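Local atomic coordinates of anti-sigma-E factor ChrR (Rhodobacter sphaeroides, PDB entry 2Z2S), a protein that inhibits the extracytoplasmic function sigma factor sigma-E by binding it, and contains a second domain required for the response to singlet oxygen. Residues 6-11 and 168-173; 26-31 and 146-151. All blocks are in the same frame, centred on the assembly; numbering follows the deposited sequence.

Contact 1 of 2, residues 6-11 and 168-173; sequences HVSDAL and IEIADQ. With ZN (zinc ion), chain I.
The zinc site of the anti-sigma domain meets the cupin-like domain here: His-6, a zinc ligand, and Ile-168, on an outermost strand of the cupin sheet, touch through the histidine backbone. The methyl CG2 of Ile-168 lies 3.3 Å from His-6 C, while the His-6 side chain leaves the backbone away from the strand and binds zinc through ND1 at 2.0 Å. His-31, Cys-35 and Cys-38 complete the site. CD1 of Ile-168 reaches CG2 of Val-7 at 4.0 Å. In Ile-170, CG1 anti to the carbonyl carbon (chi1 -56°) and CD1 extended beyond it (chi2 179°) bring CD1 to 3.6 Å from Ser-8 CB, and it meets Leu-11 CD1 tip to tip at 4.0 Å. Ser-8 is the N-cap of helix 9-17, its OG accepting a hydrogen bond from Leu-11 N (3.3 Å, N-H...O angle 146°). Val-7 also packs on Val-28 and His-31 of helix 22-32. Between residues 6-11 and 168-173 no hydrogen bond forms, so this contact rests on methyl groups laid against backbone and aliphatic side chains; beside it, Ile-168 is backbone-bonded to His-5. The metal bond and the cap, both within the anti-sigma domain, probably fix the surface the two isoleucines meet.

Contact 2 of 2, residues 26-31 and 146-151; sequences LVVATH and LELTLV. With ZN (zinc ion), chain I.
Leu-26 O is gripped twice by Thr-30, by OG1 at 2.9 Å and by N at 3.1 Å, the donors arriving from opposite faces of the carbonyl plane. The hydroxyl bond is fairly straight at the acceptor (C=O...OG1 angle 155°). Thr-30 OG1 lies anti to the carbonyl carbon (chi1 -64°), leaving CG2 anti to the backbone N, and this methyl meets Leu-150 CD2 at 3.4 Å. The other branch of this leucine, CD1, sits at the edge of the His-31 ring, near its plane and 4.0 Å from ND1; NE2 binds zinc. One helix turn back, Val-27 CG1 lies against CB of both Leu-148 (3.9 Å) and Leu-150, and Val-28 CG2 touches Leu-148 CD1 at 3.9 Å. Helix 26-31 runs at 33° to strand 147-151, with segment axes 8.6 Å apart at closest, and Leu-148 and Leu-150 both point toward the helix. An alanine in place of Thr-30 would probably leave Leu-150 CD2 without its methyl partner and Leu-26 O with one donor fewer. All six touching residues are buried and no hydrogen bond crosses between the segments, implying an essentially apolar contact; outside it His-31 ND1 weakly hydrogen-bonds Gly-166 O.

In the fold
Contacts 1 and 2 lie side by side, their centres 9 Å apart, and both join the N-terminal anti-sigma domain to the cupin-like domain. Helices 9-17 and 22-32 follow each other in the chain, whereas strands 147-151 and 168-171 are antiparallel neighbours in one sheet. The segments come in the order 6-11, 26-31, 146-151, 168-173, so contact 2 is nested inside the loop closed by contact 1. The strands are tied by a probable hydrogen bond from Glu-169 N to Thr-149 O (2.9 Å), and Leu-11 packs against Leu-148 between the contacts. Residues 6-11 and 26-31 each supply one zinc ligand, His-6 and His-31. The metal site required for anti-sigma function thus lies beside the domain interface, consistent with structural coupling to the singlet-oxygen-response region.

Contact 1 of 2, residues 6-11 and 168-173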
loop_
_atom_site.group_PDB
_atom_site.type_symbol
_atom_site.label_atom_id
_atom_site.label_comp_id
_atom_site.label_asym_id
_atom_site.label_seq_id
_atom_site.Cartn_x
_atom_site.Cartn_y
_atom_site.Cartn_z
ATOM N N HIS B 6 9.049 4.866 -12.171
ATOM C CA HIS B 6 8.424 4.443 -10.931
ATOM C C HIS B 6 8.211 5.481 -9.852
ATOM O O HIS B 6 8.503 6.662 -10.032
ATOM C CB HIS B 6 9.236 3.283 -10.386
ATOM C CG HIS B 6 9.470 2.213 -11.405
ATOM N ND1 HIS B 6 8.477 1.354 -11.823
ATOM C CD2 HIS B 6 10.562 1.914 -12.148
ATOM C CE1 HIS B 6 8.945 0.573 -12.781
ATOM N NE2 HIS B 6 10.206 0.895 -12.997
ATOM N N VAL B 7 7.672 5.032 -8.728
ATOM C CA VAL B 7 7.418 5.921 -7.618
ATOM C C VAL B 7 8.720 6.046 -6.855
ATOM O O VAL B 7 9.378 5.042 -6.584
ATOM C CB VAL B 7 6.326 5.362 -6.697
ATOM C CG1 VAL B 7 6.078 6.308 -5.556
ATOM C CG2 VAL B 7 5.077 5.163 -7.460
ATOM N N SER B 8 9.101 7.279 -6.528
ATOM C CA SER B 8 10.346 7.531 -5.805
ATOM C C SER B 8 10.356 6.792 -4.483
ATOM O O SER B 8 9.308 6.502 -3.923
ATOM C CB SER B 8 10.518 9.024 -5.556
ATOM O OG SER B 8 9.478 9.517 -4.734
ATOM N N ASP B 9 11.550 6.480 -3.992
ATOM C CA ASP B 9 11.678 5.767 -2.736
ATOM C C ASP B 9 11.034 6.535 -1.602
ATOM O O ASP B 9 10.472 5.928 -0.693
ATOM C CB ASP B 9 13.150 5.495 -2.411
ATOM C CG ASP B 9 13.787 4.489 -3.371
ATOM O OD1 ASP B 9 13.080 3.542 -3.781
ATOM O OD2 ASP B 9 14.995 4.634 -3.696
ATOM N N ALA B 10 11.108 7.867 -1.669
ATOM C CA ALA B 10 10.538 8.734 -0.638
ATOM C C ALA B 10 9.009 8.676 -0.641
ATOM O O ALA B 10 8.360 8.775 0.404
ATOM C CB ALA B 10 11.008 10.131 -0.837
ATOM N N LEU B 11 8.418 8.514 -1.808
ATOM C CA LEU B 11 6.973 8.411 -1.854
ATOM C C LEU B 11 6.524 7.010 -1.419
ATOM O O LEU B 11 5.438 6.837 -0.855
ATOM C CB LEU B 11 6.464 8.705 -3.261
ATOM C CG LEU B 11 6.269 10.166 -3.632
ATOM C CD1 LEU B 11 5.546 10.242 -4.962
ATOM C CD2 LEU B 11 5.469 10.841 -2.553
ATOM N N ILE B 168 4.823 6.503 -14.282
ATOM C CA ILE B 168 4.463 7.608 -13.426
ATOM C C ILE B 168 5.530 8.697 -13.405
ATOM O O ILE B 168 6.719 8.411 -13.312
ATOM C CB ILE B 168 4.190 7.116 -12.000
ATOM C CG1 ILE B 168 3.662 8.265 -11.149
ATOM C CG2 ILE B 168 5.449 6.554 -11.402
ATOM C CD1 ILE B 168 3.236 7.855 -9.774
ATOM N N GLU B 169 5.084 9.948 -13.499
ATOM C CA GLU B 169 5.969 11.113 -13.495
ATOM C C GLU B 169 5.859 11.862 -12.171
ATOM O O GLU B 169 4.764 12.031 -11.641
ATOM C CB GLU B 169 5.592 12.048 -14.634
ATOM C CG GLU B 169 6.444 13.287 -14.710
ATOM C CD GLU B 169 5.984 14.223 -15.810
ATOM O OE1 GLU B 169 6.582 15.311 -15.970
ATOM O OE2 GLU B 169 5.013 13.868 -16.516
ATOM N N ILE B 170 6.990 12.314 -11.642
ATOM C CA ILE B 170 6.999 13.026 -10.372
ATOM C C ILE B 170 7.577 14.427 -10.525
ATOM O O ILE B 170 8.772 14.642 -10.297
ATOM C CB ILE B 170 7.844 12.289 -9.293
ATOM C CG1 ILE B 170 7.343 10.862 -9.102
ATOM C CG2 ILE B 170 7.734 13.011 -7.956
ATOM C CD1 ILE B 170 8.138 10.085 -8.069
ATOM N N ALA B 171 6.735 15.382 -10.905
ATOM C CA ALA B 171 7.193 16.754 -11.057
ATOM C C ALA B 171 7.574 17.335 -9.701
ATOM O O ALA B 171 7.036 16.936 -8.672
ATOM C CB ALA B 171 6.112 17.596 -11.691
ATOM N N ASP B 172 8.521 18.270 -9.717
ATOM C CA ASP B 172 9.006 18.957 -8.517
ATOM C C ASP B 172 8.959 20.447 -8.865
ATOM O O ASP B 172 8.966 20.806 -10.044
ATOM C CB ASP B 172 10.442 18.522 -8.197
ATOM N N GLN B 173 8.914 21.317 -7.861
ATOM C CA GLN B 173 8.834 22.754 -8.126
ATOM C C GLN B 173 9.983 23.359 -8.913
ATOM O O GLN B 173 9.834 24.445 -9.459
ATOM C CB GLN B 173 8.680 23.511 -6.843
HETATM ZN ZN ZN I . 6.761 1.030 -10.854
#

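Contact 2 of 2, residues 26-31 and 146-151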
loop_
_atom_site.group_PDB
_atom_site.type_symbol
_atom_site.label_atom_id
_atom_site.label_comp_id
_atom_site.label_asym_id
_atom_site.label_seq_id
_atom_site.Cartn_x
_atom_site.Cartn_y
_atom_site.Cartn_z
ATOM N N LEU B 26 -3.748 7.522 -3.813
ATOM C CA LEU B 26 -4.493 6.978 -4.933
ATOM C C LEU B 26 -3.593 6.738 -6.157
ATOM O O LEU B 26 -3.666 5.712 -6.818
ATOM C CB LEU B 26 -5.640 7.927 -5.288
ATOM C CG LEU B 26 -6.593 7.476 -6.402
ATOM C CD1 LEU B 26 -6.970 6.012 -6.190
ATOM C CD2 LEU B 26 -7.860 8.378 -6.411
ATOM N N VAL B 27 -2.732 7.688 -6.462
ATOM C CA VAL B 27 -1.879 7.517 -7.615
ATOM C C VAL B 27 -0.811 6.478 -7.362
ATOM O O VAL B 27 -0.574 5.600 -8.193
ATOM C CB VAL B 27 -1.212 8.835 -7.990
ATOM C CG1 VAL B 27 -0.217 8.618 -9.090
ATOM C CG2 VAL B 27 -2.267 9.822 -8.438
ATOM N N VAL B 28 -0.161 6.581 -6.212
ATOM C CA VAL B 28 0.893 5.643 -5.875
ATOM C C VAL B 28 0.393 4.203 -5.908
ATOM O O VAL B 28 1.039 3.322 -6.478
ATOM C CB VAL B 28 1.463 5.939 -4.501
ATOM C CG1 VAL B 28 2.466 4.877 -4.118
ATOM C CG2 VAL B 28 2.128 7.282 -4.520
ATOM N N ALA B 29 -0.765 3.966 -5.306
ATOM C CA ALA B 29 -1.325 2.621 -5.285
ATOM C C ALA B 29 -1.844 2.140 -6.642
ATOM O O ALA B 29 -1.915 0.941 -6.873
ATOM C CB ALA B 29 -2.432 2.524 -4.235
ATOM N N THR B 30 -2.211 3.043 -7.548
ATOM C CA THR B 30 -2.690 2.576 -8.838
ATOM C C THR B 30 -1.474 2.131 -9.607
ATOM O O THR B 30 -1.521 1.190 -10.401
ATOM C CB THR B 30 -3.434 3.654 -9.641
ATOM O OG1 THR B 30 -4.620 4.046 -8.937
ATOM C CG2 THR B 30 -3.872 3.080 -10.989
ATOM N N HIS B 31 -0.364 2.803 -9.362
ATOM C CA HIS B 31 0.850 2.402 -10.035
ATOM C C HIS B 31 1.188 1.031 -9.478
ATOM O O HIS B 31 1.403 0.095 -10.237
ATOM C CB HIS B 31 1.990 3.374 -9.746
ATOM C CG HIS B 31 3.268 2.999 -10.420
ATOM N ND1 HIS B 31 3.396 2.940 -11.791
ATOM C CD2 HIS B 31 4.475 2.646 -9.914
ATOM C CE1 HIS B 31 4.626 2.569 -12.102
ATOM N NE2 HIS B 31 5.300 2.385 -10.980
ATOM N N LEU B 146 4.037 19.031 -4.859
ATOM C CA LEU B 146 4.367 17.895 -5.697
ATOM C C LEU B 146 3.210 17.393 -6.562
ATOM O O LEU B 146 2.092 17.239 -6.089
ATOM C CB LEU B 146 4.891 16.783 -4.787
ATOM C CG LEU B 146 5.143 15.375 -5.311
ATOM C CD1 LEU B 146 6.541 14.927 -4.922
ATOM C CD2 LEU B 146 4.096 14.428 -4.734
ATOM N N GLU B 147 3.488 17.145 -7.837
ATOM C CA GLU B 147 2.478 16.644 -8.762
ATOM C C GLU B 147 2.842 15.224 -9.210
ATOM O O GLU B 147 3.985 14.979 -9.612
ATOM C CB GLU B 147 2.388 17.569 -9.974
ATOM N N LEU B 148 1.879 14.300 -9.124
ATOM C CA LEU B 148 2.062 12.905 -9.546
ATOM C C LEU B 148 1.140 12.594 -10.710
ATOM O O LEU B 148 -0.062 12.841 -10.639
ATOM C CB LEU B 148 1.721 11.932 -8.427
ATOM C CG LEU B 148 2.619 11.885 -7.198
ATOM C CD1 LEU B 148 2.178 10.718 -6.333
ATOM C CD2 LEU B 148 4.087 11.725 -7.614
ATOM N N THR B 149 1.692 12.030 -11.776
ATOM C CA THR B 149 0.882 11.701 -12.942
ATOM C C THR B 149 1.098 10.246 -13.331
ATOM O O THR B 149 2.230 9.762 -13.357
ATOM C CB THR B 149 1.254 12.612 -14.145
ATOM O OG1 THR B 149 1.277 13.980 -13.717
ATOM C CG2 THR B 149 0.237 12.474 -15.274
ATOM N N LEU B 150 0.010 9.551 -13.632
ATOM C CA LEU B 150 0.087 8.152 -14.031
ATOM C C LEU B 150 -0.687 7.964 -15.315
ATOM O O LEU B 150 -1.881 8.219 -15.358
ATOM C CB LEU B 150 -0.498 7.249 -12.940
ATOM C CG LEU B 150 -0.777 5.763 -13.213
ATOM C CD1 LEU B 150 0.477 4.999 -13.623
ATOM C CD2 LEU B 150 -1.348 5.167 -11.943
ATOM N N VAL B 151 0.004 7.529 -16.362
ATOM C CA VAL B 151 -0.626 7.306 -17.650
ATOM C C VAL B 151 -1.399 5.995 -17.602
ATOM O O VAL B 151 -0.851 4.955 -17.232
ATOM C CB VAL B 151 0.429 7.217 -18.758
ATOM C CG1 VAL B 151 -0.240 7.110 -20.120
ATOM C CG2 VAL B 151 1.324 8.429 -18.700
HETATM ZN ZN ZN I . 6.761 1.030 -10.854
#